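Local coordinates for FixG-related protein (Vibrio parahaemolyticus, PDB 2R39) that is of unknown function but forms the immunoglobulin-like C-terminal domain of a FixG-related membrane protein that probably binds 4Fe-4S clusters and takes part in electron transport, at residues D9-R17 with N104-I115; V53-G63 with M79-N89. All coordinates share one frame; numbering follows the deposited sequence.

Contact 1 (D9-R17 with N104-I115); sequences DPAGMSVIR and NEFTIEVESRFI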
loop_
_atom_site.group_PDB
_atom_site.type_symbol
_atom_site.label_atom_id
_atom_site.label_comp_id
_atom_site.label_asym_id
_atom_site.label_seq_id
_atom_site.Cartn_x
_atom_site.Cartn_y
_atom_site.Cartn_z
ATOM N N ASP A 9 15.456 -11.159 4.781
ATOM C CA ASP A 9 15.056 -10.092 3.866
ATOM C C ASP A 9 15.705 -8.779 4.260
ATOM O O ASP A 9 15.820 -8.494 5.462
ATOM C CB ASP A 9 13.543 -9.914 3.890
ATOM C CG ASP A 9 12.796 -11.072 3.254
ATOM O OD1 ASP A 9 13.417 -11.929 2.582
ATOM O OD2 ASP A 9 11.568 -11.107 3.428
ATOM N N PRO A 10 16.152 -7.986 3.255
ATOM C CA PRO A 10 16.726 -6.656 3.502
ATOM C C PRO A 10 15.690 -5.627 3.947
ATOM O O PRO A 10 16.038 -4.601 4.530
ATOM C CB PRO A 10 17.317 -6.270 2.139
ATOM C CG PRO A 10 16.526 -7.034 1.148
ATOM C CD PRO A 10 16.191 -8.340 1.823
ATOM N N ALA A 11 14.424 -5.911 3.675
ATOM C CA ALA A 11 13.338 -5.015 4.038
ATOM C C ALA A 11 12.160 -5.832 4.503
ATOM O O ALA A 11 12.072 -7.027 4.208
ATOM C CB ALA A 11 12.925 -4.137 2.837
ATOM N N GLY A 12 11.246 -5.179 5.207
ATOM C CA GLY A 12 9.980 -5.810 5.579
ATOM C C GLY A 12 8.841 -4.851 5.305
ATOM O O GLY A 12 9.028 -3.639 5.315
HETATM N N MSE A 13 7.665 -5.395 5.027
HETATM C CA MSE A 13 6.469 -4.589 4.974
HETATM C C MSE A 13 5.292 -5.414 5.431
HETATM O O MSE A 13 5.169 -6.570 5.072
HETATM C CB MSE A 13 6.196 -4.046 3.563
HETATM C CG MSE A 13 4.901 -3.229 3.496
HETATM SE SE MSE A 13 4.556 -2.389 1.783
HETATM C CE MSE A 13 4.366 -4.022 0.700
ATOM N N SER A 14 4.435 -4.796 6.220
ATOM C CA SER A 14 3.148 -5.378 6.533
ATOM C C SER A 14 2.086 -4.327 6.274
ATOM O O SER A 14 2.388 -3.142 6.097
ATOM C CB SER A 14 3.102 -5.937 7.969
ATOM O OG SER A 14 3.347 -4.929 8.921
ATOM N N VAL A 15 0.851 -4.787 6.180
ATOM C CA VAL A 15 -0.270 -3.943 5.798
ATOM C C VAL A 15 -1.410 -4.222 6.750
ATOM O O VAL A 15 -1.709 -5.380 7.023
ATOM C CB VAL A 15 -0.743 -4.258 4.361
ATOM C CG1 VAL A 15 -2.074 -3.535 4.041
ATOM C CG2 VAL A 15 0.340 -3.867 3.350
ATOM N N ILE A 16 -2.019 -3.155 7.260
ATOM C CA ILE A 16 -3.310 -3.247 7.936
ATOM C C ILE A 16 -4.329 -2.444 7.145
ATOM O O ILE A 16 -4.164 -1.225 6.965
ATOM C CB ILE A 16 -3.251 -2.694 9.388
ATOM C CG1 ILE A 16 -2.220 -3.470 10.222
ATOM C CG2 ILE A 16 -4.645 -2.735 10.030
ATOM C CD1 ILE A 16 -2.015 -2.934 11.632
ATOM N N ARG A 17 -5.362 -3.123 6.649
ATOM C CA ARG A 17 -6.522 -2.438 6.117
ATOM C C ARG A 17 -7.448 -2.212 7.303
ATOM O O ARG A 17 -7.732 -3.141 8.040
ATOM C CB ARG A 17 -7.217 -3.261 5.032
ATOM C CG ARG A 17 -8.482 -2.606 4.483
ATOM C CD ARG A 17 -9.195 -3.510 3.468
ATOM N NE ARG A 17 -10.379 -2.831 2.952
ATOM C CZ ARG A 17 -11.554 -2.818 3.580
ATOM N NH1 ARG A 17 -11.695 -3.475 4.727
ATOM N NH2 ARG A 17 -12.590 -2.173 3.058
ATOM N N ASN A 104 18.737 -3.246 -3.567
ATOM C CA ASN A 104 18.955 -4.638 -3.177
ATOM C C ASN A 104 18.220 -5.585 -4.119
ATOM O O ASN A 104 18.176 -6.800 -3.871
ATOM C CB ASN A 104 18.514 -4.883 -1.723
ATOM C CG ASN A 104 19.371 -4.126 -0.707
ATOM O OD1 ASN A 104 20.557 -4.420 -0.531
ATOM N ND2 ASN A 104 18.765 -3.157 -0.027
ATOM N N GLU A 105 17.634 -5.024 -5.183
ATOM C CA GLU A 105 16.884 -5.795 -6.192
ATOM C C GLU A 105 15.892 -6.753 -5.499
ATOM O O GLU A 105 15.980 -7.982 -5.614
ATOM C CB GLU A 105 17.867 -6.521 -7.143
ATOM C CG GLU A 105 17.242 -7.204 -8.382
ATOM C CD GLU A 105 16.619 -6.232 -9.397
ATOM O OE1 GLU A 105 17.099 -5.074 -9.523
ATOM O OE2 GLU A 105 15.654 -6.646 -10.083
ATOM N N PHE A 106 14.945 -6.158 -4.776
ATOM C CA PHE A 106 14.107 -6.877 -3.832
ATOM C C PHE A 106 12.706 -6.270 -3.850
ATOM O O PHE A 106 12.544 -5.047 -3.903
ATOM C CB PHE A 106 14.730 -6.791 -2.423
ATOM C CG PHE A 106 13.920 -7.461 -1.341
ATOM C CD1 PHE A 106 13.841 -8.853 -1.264
ATOM C CD2 PHE A 106 13.263 -6.700 -0.379
ATOM C CE1 PHE A 106 13.084 -9.483 -0.256
ATOM C CE2 PHE A 106 12.517 -7.308 0.628
ATOM C CZ PHE A 106 12.419 -8.710 0.686
ATOM N N THR A 107 11.687 -7.126 -3.854
ATOM C CA THR A 107 10.321 -6.639 -3.676
ATOM C C THR A 107 9.662 -7.447 -2.571
ATOM O O THR A 107 10.030 -8.595 -2.340
ATOM C CB THR A 107 9.477 -6.738 -4.968
ATOM O OG1 THR A 107 9.320 -8.120 -5.319
ATOM C CG2 THR A 107 10.137 -6.000 -6.120
ATOM N N ILE A 108 8.727 -6.829 -1.861
ATOM C CA ILE A 108 7.836 -7.564 -0.974
ATOM C C ILE A 108 6.449 -7.285 -1.494
ATOM O O ILE A 108 6.130 -6.142 -1.796
ATOM C CB ILE A 108 7.847 -7.045 0.484
ATOM C CG1 ILE A 108 9.261 -6.896 1.016
ATOM C CG2 ILE A 108 7.023 -7.979 1.410
ATOM C CD1 ILE A 108 9.365 -5.802 2.002
ATOM N N GLU A 109 5.627 -8.322 -1.571
ATOM C CA GLU A 109 4.230 -8.180 -1.959
ATOM C C GLU A 109 3.400 -8.572 -0.763
ATOM O O GLU A 109 3.663 -9.599 -0.132
ATOM C CB GLU A 109 3.870 -9.092 -3.138
ATOM C CG GLU A 109 4.615 -8.793 -4.447
ATOM C CD GLU A 109 6.046 -9.283 -4.425
ATOM O OE1 GLU A 109 6.330 -10.318 -3.771
ATOM O OE2 GLU A 109 6.905 -8.635 -5.056
ATOM N N VAL A 110 2.397 -7.760 -0.453
ATOM C CA VAL A 110 1.458 -8.097 0.618
ATOM C C VAL A 110 0.051 -7.977 0.049
ATOM O O VAL A 110 -0.346 -6.912 -0.449
ATOM C CB VAL A 110 1.637 -7.166 1.860
ATOM C CG1 VAL A 110 0.716 -7.606 3.002
ATOM C CG2 VAL A 110 3.096 -7.182 2.345
ATOM N N GLU A 111 -0.706 -9.060 0.126
ATOM C CA GLU A 111 -2.034 -9.058 -0.423
ATOM C C GLU A 111 -2.989 -8.353 0.516
ATOM O O GLU A 111 -2.867 -8.485 1.719
ATOM C CB GLU A 111 -2.495 -10.486 -0.650
ATOM C CG GLU A 111 -3.776 -10.542 -1.414
ATOM C CD GLU A 111 -4.183 -11.946 -1.745
ATOM O OE1 GLU A 111 -3.469 -12.617 -2.534
ATOM O OE2 GLU A 111 -5.228 -12.373 -1.239
ATOM N N SER A 112 -3.963 -7.626 -0.039
ATOM C CA SER A 112 -4.982 -6.976 0.777
ATOM C C SER A 112 -6.279 -6.923 -0.034
ATOM O O SER A 112 -6.438 -7.666 -0.997
ATOM C CB SER A 112 -4.497 -5.569 1.175
ATOM O OG SER A 112 -5.424 -4.918 2.028
ATOM N N ARG A 113 -7.190 -6.029 0.323
ATOM C CA ARG A 113 -8.489 -5.993 -0.357
ATOM C C ARG A 113 -8.899 -4.565 -0.638
ATOM O O ARG A 113 -8.563 -3.695 0.138
ATOM C CB ARG A 113 -9.559 -6.630 0.530
ATOM C CG ARG A 113 -9.360 -8.136 0.848
ATOM C CD ARG A 113 -9.609 -9.033 -0.365
ATOM N NE ARG A 113 -9.465 -10.450 -0.014
ATOM C CZ ARG A 113 -8.354 -11.151 -0.153
ATOM N NH1 ARG A 113 -7.253 -10.563 -0.619
ATOM N NH2 ARG A 113 -8.335 -12.419 0.236
ATOM N N PHE A 114 -9.609 -4.330 -1.748
ATOM C CA PHE A 114 -10.321 -3.064 -1.931
ATOM C C PHE A 114 -11.793 -3.421 -1.987
ATOM O O PHE A 114 -12.205 -4.251 -2.808
ATOM C CB PHE A 114 -9.922 -2.290 -3.207
ATOM C CG PHE A 114 -10.559 -0.904 -3.276
ATOM C CD1 PHE A 114 -9.911 0.203 -2.733
ATOM C CD2 PHE A 114 -11.844 -0.727 -3.806
ATOM C CE1 PHE A 114 -10.517 1.473 -2.760
ATOM C CE2 PHE A 114 -12.443 0.535 -3.833
ATOM C CZ PHE A 114 -11.789 1.620 -3.303
ATOM N N ILE A 115 -12.576 -2.795 -1.116
ATOM C CA ILE A 115 -13.974 -3.173 -0.927
ATOM C C ILE A 115 -14.872 -1.941 -1.009
ATOM O O ILE A 115 -14.619 -0.923 -0.347
ATOM C CB ILE A 115 -14.172 -3.966 0.402
ATOM C CG1 ILE A 115 -13.171 -5.135 0.478
ATOM C CG2 ILE A 115 -15.628 -4.503 0.550
ATOM C CD1 ILE A 115 -13.178 -5.884 1.814
#
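P10 lays its CG-CD edge over one face of the F106 ring: its CD sits 3.7 Å from the centroid of that ring and nearly on the ring normal, a CH-pi contact in which the proline's polarised C-H groups meet the pi face. The phenyl ring stands there because CG is anti to the backbone N (chi1 178°), which sends it across to the other strand. D9 CG comes obliquely to F106 CZ (3.5 Å), its carboxylate plane turned well away from that of the ring. From here a row of aliphatic groups runs down between the strands. I108 CD1 reaches between A11 and M13, 3.9 Å from M13 CB. The selenomethionine M13 is bent at chi3 (64°), which brings its CE to 3.8 Å from V110 CG2. V15 and V110 pass alongside, pointing opposite ways, with V15 CG2 3.8 Å from V110 CG1; their beta-branched shape suits an extended backbone. At the far end the extended R17 chain passes R113 O, and its guanidinium takes I115 CD1 over the centre of one face, 3.8 Å above the plane. R17 NH2 bonds to N33 OD1, which also accepts from I115 N, so one asparagine positions both partners. Strands 11-17 and 106-115 belong to different sheets, paired with strands 31-41 and 92-101 respectively, and run 12° from parallel, their axes approaching to 7.4 Å. They are edge strands meeting along one side of this immunoglobulin-like beta sandwich. With no clear hydrogen bond across it, the seam is joined chiefly by apolar side chains, while R17 bonds to N33 and N104 ND2 to D101 OD2.

Contact 2 (V53-G63 with M79-N89); sequences VKGLNDVSWYG and MSLGADPDKLN
W61 presents one face of its indole to the selenomethionine M79, whose CE stands 3.3 Å from the centroid of the six-membered ring, 7° off the normal. SE lies obliquely, making this a Met-aromatic contact as well as a CH-pi one. The M79 chain, bent at chi3 (-65°), turns its methyl onto the ring. L81 CD2 approaches W61 CE3 obliquely, while L81 CD1 meets V53 CG2 tip to tip at 3.9 Å. One methyl of L81 thus packs on W61 in its own sheet, the other on V53 in the facing sheet. Y62, S60 and S80 occupy the other face; the tyrosine ring turns its edge to G82, whose lack of a side chain lets CE2 come to 3.9 Å from G82 N. Beneath these groups, strands 60-62 and 74-83 form an antiparallel ladder at the rim of one sandwich sheet: S60 and Y62 make hydrogen-bonded pairs with G82 and S80, and W61 with L81 the non-hydrogen-bonded pair between. Beyond the ladder, D58 OD1 accepts D84 N at 3.1 Å from above its carboxylate plane, and a water bridges D58 O to D84 O. D84 OD1 in turn accepts D86 N in an Asx turn. L56 and L88 lie side by side, their CD2 atoms 3.6 Å apart.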
loop_
_atom_site.group_PDB
_atom_site.type_symbol
_atom_site.label_atom_id
_atom_site.label_comp_id
_atom_site.label_asym_id
_atom_site.label_seq_id
_atom_site.Cartn_x
_atom_site.Cartn_y
_atom_site.Cartn_z
ATOM N N VAL A 53 0.481 -0.405 -5.773
ATOM C CA VAL A 53 -0.631 -1.336 -5.581
ATOM C C VAL A 53 -0.935 -1.945 -6.953
ATOM O O VAL A 53 -0.794 -1.277 -8.004
ATOM C CB VAL A 53 -1.922 -0.686 -4.966
ATOM C CG1 VAL A 53 -2.500 0.467 -5.877
ATOM C CG2 VAL A 53 -2.998 -1.754 -4.690
ATOM N N LYS A 54 -1.283 -3.215 -6.961
ATOM C CA LYS A 54 -1.772 -3.791 -8.193
ATOM C C LYS A 54 -3.106 -4.476 -7.964
ATOM O O LYS A 54 -3.405 -4.888 -6.832
ATOM C CB LYS A 54 -0.700 -4.675 -8.833
ATOM C CG LYS A 54 -0.725 -6.112 -8.482
ATOM C CD LYS A 54 0.009 -6.953 -9.543
ATOM C CE LYS A 54 1.405 -6.427 -9.828
ATOM N NZ LYS A 54 2.326 -7.542 -10.248
ATOM N N GLY A 55 -3.936 -4.518 -9.007
ATOM C CA GLY A 55 -5.217 -5.206 -8.937
ATOM C C GLY A 55 -6.438 -4.346 -9.177
ATOM O O GLY A 55 -7.540 -4.875 -9.279
ATOM N N LEU A 56 -6.254 -3.028 -9.267
ATOM C CA LEU A 56 -7.379 -2.120 -9.576
ATOM C C LEU A 56 -7.229 -1.554 -10.982
ATOM O O LEU A 56 -6.146 -1.094 -11.349
ATOM C CB LEU A 56 -7.454 -0.983 -8.540
ATOM C CG LEU A 56 -8.025 -1.443 -7.192
ATOM C CD1 LEU A 56 -7.646 -0.506 -6.037
ATOM C CD2 LEU A 56 -9.554 -1.580 -7.309
ATOM N N ASN A 57 -8.308 -1.594 -11.764
ATOM C CA ASN A 57 -8.283 -1.117 -13.159
ATOM C C ASN A 57 -8.401 0.407 -13.273
ATOM O O ASN A 57 -8.077 1.016 -14.294
ATOM C CB ASN A 57 -9.389 -1.828 -13.971
ATOM C CG ASN A 57 -9.148 -3.329 -14.083
ATOM O OD1 ASN A 57 -8.029 -3.814 -13.880
ATOM N ND2 ASN A 57 -10.174 -4.056 -14.426
ATOM N N ASP A 58 -8.867 1.015 -12.194
ATOM C CA ASP A 58 -8.939 2.461 -12.067
ATOM C C ASP A 58 -8.723 2.715 -10.589
ATOM O O ASP A 58 -9.415 2.127 -9.746
ATOM C CB ASP A 58 -10.309 2.980 -12.512
ATOM C CG ASP A 58 -10.504 4.460 -12.205
ATOM O OD1 ASP A 58 -10.763 4.805 -11.021
ATOM O OD2 ASP A 58 -10.404 5.277 -13.137
ATOM N N VAL A 59 -7.735 3.546 -10.256
ATOM C CA VAL A 59 -7.466 3.813 -8.857
ATOM C C VAL A 59 -6.679 5.112 -8.703
ATOM O O VAL A 59 -5.864 5.488 -9.574
ATOM C CB VAL A 59 -6.758 2.597 -8.140
ATOM C CG1 VAL A 59 -5.423 2.259 -8.799
ATOM C CG2 VAL A 59 -6.574 2.843 -6.628
ATOM N N SER A 60 -6.997 5.816 -7.624
ATOM C CA SER A 60 -6.205 6.930 -7.139
ATOM C C SER A 60 -5.450 6.486 -5.898
ATOM O O SER A 60 -5.984 5.737 -5.065
ATOM C CB SER A 60 -7.101 8.115 -6.798
ATOM O OG SER A 60 -7.780 8.566 -7.948
ATOM N N TRP A 61 -4.191 6.901 -5.825
ATOM C CA TRP A 61 -3.333 6.669 -4.673
ATOM C C TRP A 61 -3.255 7.971 -3.881
ATOM O O TRP A 61 -3.128 9.060 -4.462
ATOM C CB TRP A 61 -1.937 6.245 -5.152
ATOM C CG TRP A 61 -0.924 5.968 -4.075
ATOM C CD1 TRP A 61 -0.234 6.903 -3.320
ATOM C CD2 TRP A 61 -0.432 4.684 -3.669
ATOM N NE1 TRP A 61 0.632 6.261 -2.459
ATOM C CE2 TRP A 61 0.530 4.903 -2.653
ATOM C CE3 TRP A 61 -0.725 3.360 -4.052
ATOM C CZ2 TRP A 61 1.201 3.844 -2.012
ATOM C CZ3 TRP A 61 -0.051 2.310 -3.424
ATOM C CH2 TRP A 61 0.898 2.560 -2.414
ATOM N N TYR A 62 -3.340 7.855 -2.559
ATOM C CA TYR A 62 -3.232 8.995 -1.662
ATOM C C TYR A 62 -2.300 8.686 -0.494
ATOM O O TYR A 62 -2.709 8.073 0.493
ATOM C CB TYR A 62 -4.600 9.419 -1.147
ATOM C CG TYR A 62 -5.607 9.760 -2.224
ATOM C CD1 TYR A 62 -5.617 11.020 -2.817
ATOM C CD2 TYR A 62 -6.583 8.834 -2.611
ATOM C CE1 TYR A 62 -6.557 11.352 -3.800
ATOM C CE2 TYR A 62 -7.528 9.151 -3.594
ATOM C CZ TYR A 62 -7.502 10.412 -4.186
ATOM O OH TYR A 62 -8.430 10.747 -5.158
ATOM N N GLY A 63 -1.035 9.079 -0.620
ATOM C CA GLY A 63 -0.069 8.928 0.478
ATOM C C GLY A 63 1.333 8.665 -0.027
ATOM O O GLY A 63 1.586 8.781 -1.229
HETATM N N MSE A 79 -2.465 5.731 4.665
HETATM C CA MSE A 79 -2.744 6.111 3.285
HETATM C C MSE A 79 -4.158 5.703 2.912
HETATM O O MSE A 79 -4.842 5.020 3.677
HETATM C CB MSE A 79 -1.768 5.401 2.347
HETATM C CG MSE A 79 -1.904 3.867 2.394
HETATM SE SE MSE A 79 -0.940 3.059 0.948
HETATM C CE MSE A 79 -1.990 3.751 -0.556
ATOM N N SER A 80 -4.593 6.118 1.728
ATOM C CA SER A 80 -5.841 5.614 1.180
ATOM C C SER A 80 -5.765 5.381 -0.340
ATOM O O SER A 80 -4.851 5.893 -1.034
ATOM C CB SER A 80 -7.009 6.514 1.585
ATOM O OG SER A 80 -7.047 7.692 0.826
ATOM N N LEU A 81 -6.705 4.567 -0.824
ATOM C CA LEU A 81 -6.911 4.307 -2.249
ATOM C C LEU A 81 -8.314 4.756 -2.609
ATOM O O LEU A 81 -9.248 4.531 -1.831
ATOM C CB LEU A 81 -6.770 2.798 -2.555
ATOM C CG LEU A 81 -5.381 2.140 -2.383
ATOM C CD1 LEU A 81 -5.455 0.643 -2.740
ATOM C CD2 LEU A 81 -4.320 2.844 -3.219
ATOM N N GLY A 82 -8.460 5.397 -3.769
ATOM C CA GLY A 82 -9.773 5.782 -4.298
ATOM C C GLY A 82 -10.008 5.076 -5.624
ATOM O O GLY A 82 -9.082 4.925 -6.420
ATOM N N ALA A 83 -11.226 4.614 -5.871
ATOM C CA ALA A 83 -11.527 4.000 -7.154
ATOM C C ALA A 83 -12.876 4.467 -7.638
ATOM O O ALA A 83 -13.780 4.654 -6.842
ATOM C CB ALA A 83 -11.511 2.455 -7.031
ATOM N N ASP A 84 -13.014 4.634 -8.947
ATOM C CA ASP A 84 -14.320 4.925 -9.557
ATOM C C ASP A 84 -15.124 3.636 -9.484
ATOM O O ASP A 84 -14.702 2.635 -10.075
ATOM C CB ASP A 84 -14.099 5.341 -11.014
ATOM C CG ASP A 84 -15.387 5.602 -11.779
ATOM O OD1 ASP A 84 -16.502 5.331 -11.276
ATOM O OD2 ASP A 84 -15.262 6.085 -12.921
ATOM N N PRO A 85 -16.266 3.635 -8.742
ATOM C CA PRO A 85 -17.028 2.381 -8.555
ATOM C C PRO A 85 -17.567 1.804 -9.870
ATOM O O PRO A 85 -17.735 0.587 -9.986
ATOM C CB PRO A 85 -18.183 2.794 -7.629
ATOM C CG PRO A 85 -18.315 4.295 -7.805
ATOM C CD PRO A 85 -16.900 4.772 -8.040
ATOM N N ASP A 86 -17.820 2.674 -10.850
ATOM C CA ASP A 86 -18.247 2.258 -12.188
ATOM C C ASP A 86 -17.205 1.406 -12.905
ATOM O O ASP A 86 -17.538 0.678 -13.839
ATOM C CB ASP A 86 -18.601 3.480 -13.055
ATOM C CG ASP A 86 -19.823 4.224 -12.547
ATOM O OD1 ASP A 86 -20.568 3.668 -11.713
ATOM O OD2 ASP A 86 -20.042 5.371 -12.990
ATOM N N LYS A 87 -15.948 1.481 -12.470
ATOM C CA LYS A 87 -14.895 0.708 -13.112
ATOM C C LYS A 87 -14.422 -0.481 -12.248
ATOM O O LYS A 87 -13.499 -1.203 -12.624
ATOM C CB LYS A 87 -13.743 1.639 -13.547
ATOM C CG LYS A 87 -14.232 2.690 -14.586
ATOM C CD LYS A 87 -13.184 3.710 -14.955
ATOM C CE LYS A 87 -13.753 4.738 -15.945
ATOM N NZ LYS A 87 -14.490 4.070 -17.053
ATOM N N LEU A 88 -15.047 -0.677 -11.087
ATOM C CA LEU A 88 -14.746 -1.853 -10.251
ATOM C C LEU A 88 -15.458 -3.058 -10.866
ATOM O O LEU A 88 -16.584 -2.932 -11.339
ATOM C CB LEU A 88 -15.195 -1.642 -8.793
ATOM C CG LEU A 88 -14.486 -0.551 -7.946
ATOM C CD1 LEU A 88 -15.224 -0.383 -6.623
ATOM C CD2 LEU A 88 -13.039 -0.855 -7.663
ATOM N N ASN A 89 -14.789 -4.217 -10.863
ATOM C CA ASN A 89 -15.365 -5.455 -11.422
ATOM C C ASN A 89 -16.471 -6.021 -10.528
ATOM O O ASN A 89 -17.468 -6.582 -11.015
ATOM C CB ASN A 89 -14.250 -6.503 -11.628
ATOM C CG ASN A 89 -13.278 -6.119 -12.762
ATOM O OD1 ASN A 89 -13.585 -5.275 -13.611
ATOM N ND2 ASN A 89 -12.112 -6.748 -12.774
HETATM O O HOH W 1 -11.154 -1.473 -10.643
HETATM O O HOH W 2 -12.208 1.576 -10.041
#

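In the fold
From the N terminus, strand 11-17 opens a long loop that contact 1 closes only when the chain arrives at strand 106-115, close to its C-terminal end. Contact 2 is nested inside that loop and joins the end of strand 47-54, the loop after it and short strand 60-62 to the end of strand 74-83 and the turn beyond it. The two contacts lie on opposite sides of the chain's centre, about 17 Å apart between centres. Each links the two sheets: contact 1 between edge strands, contact 2 by a chain crossing from strand 47-54 to strand 60-62. F114, on strand 106-115, connects them directly by packing on L56, L81, A83 and L88.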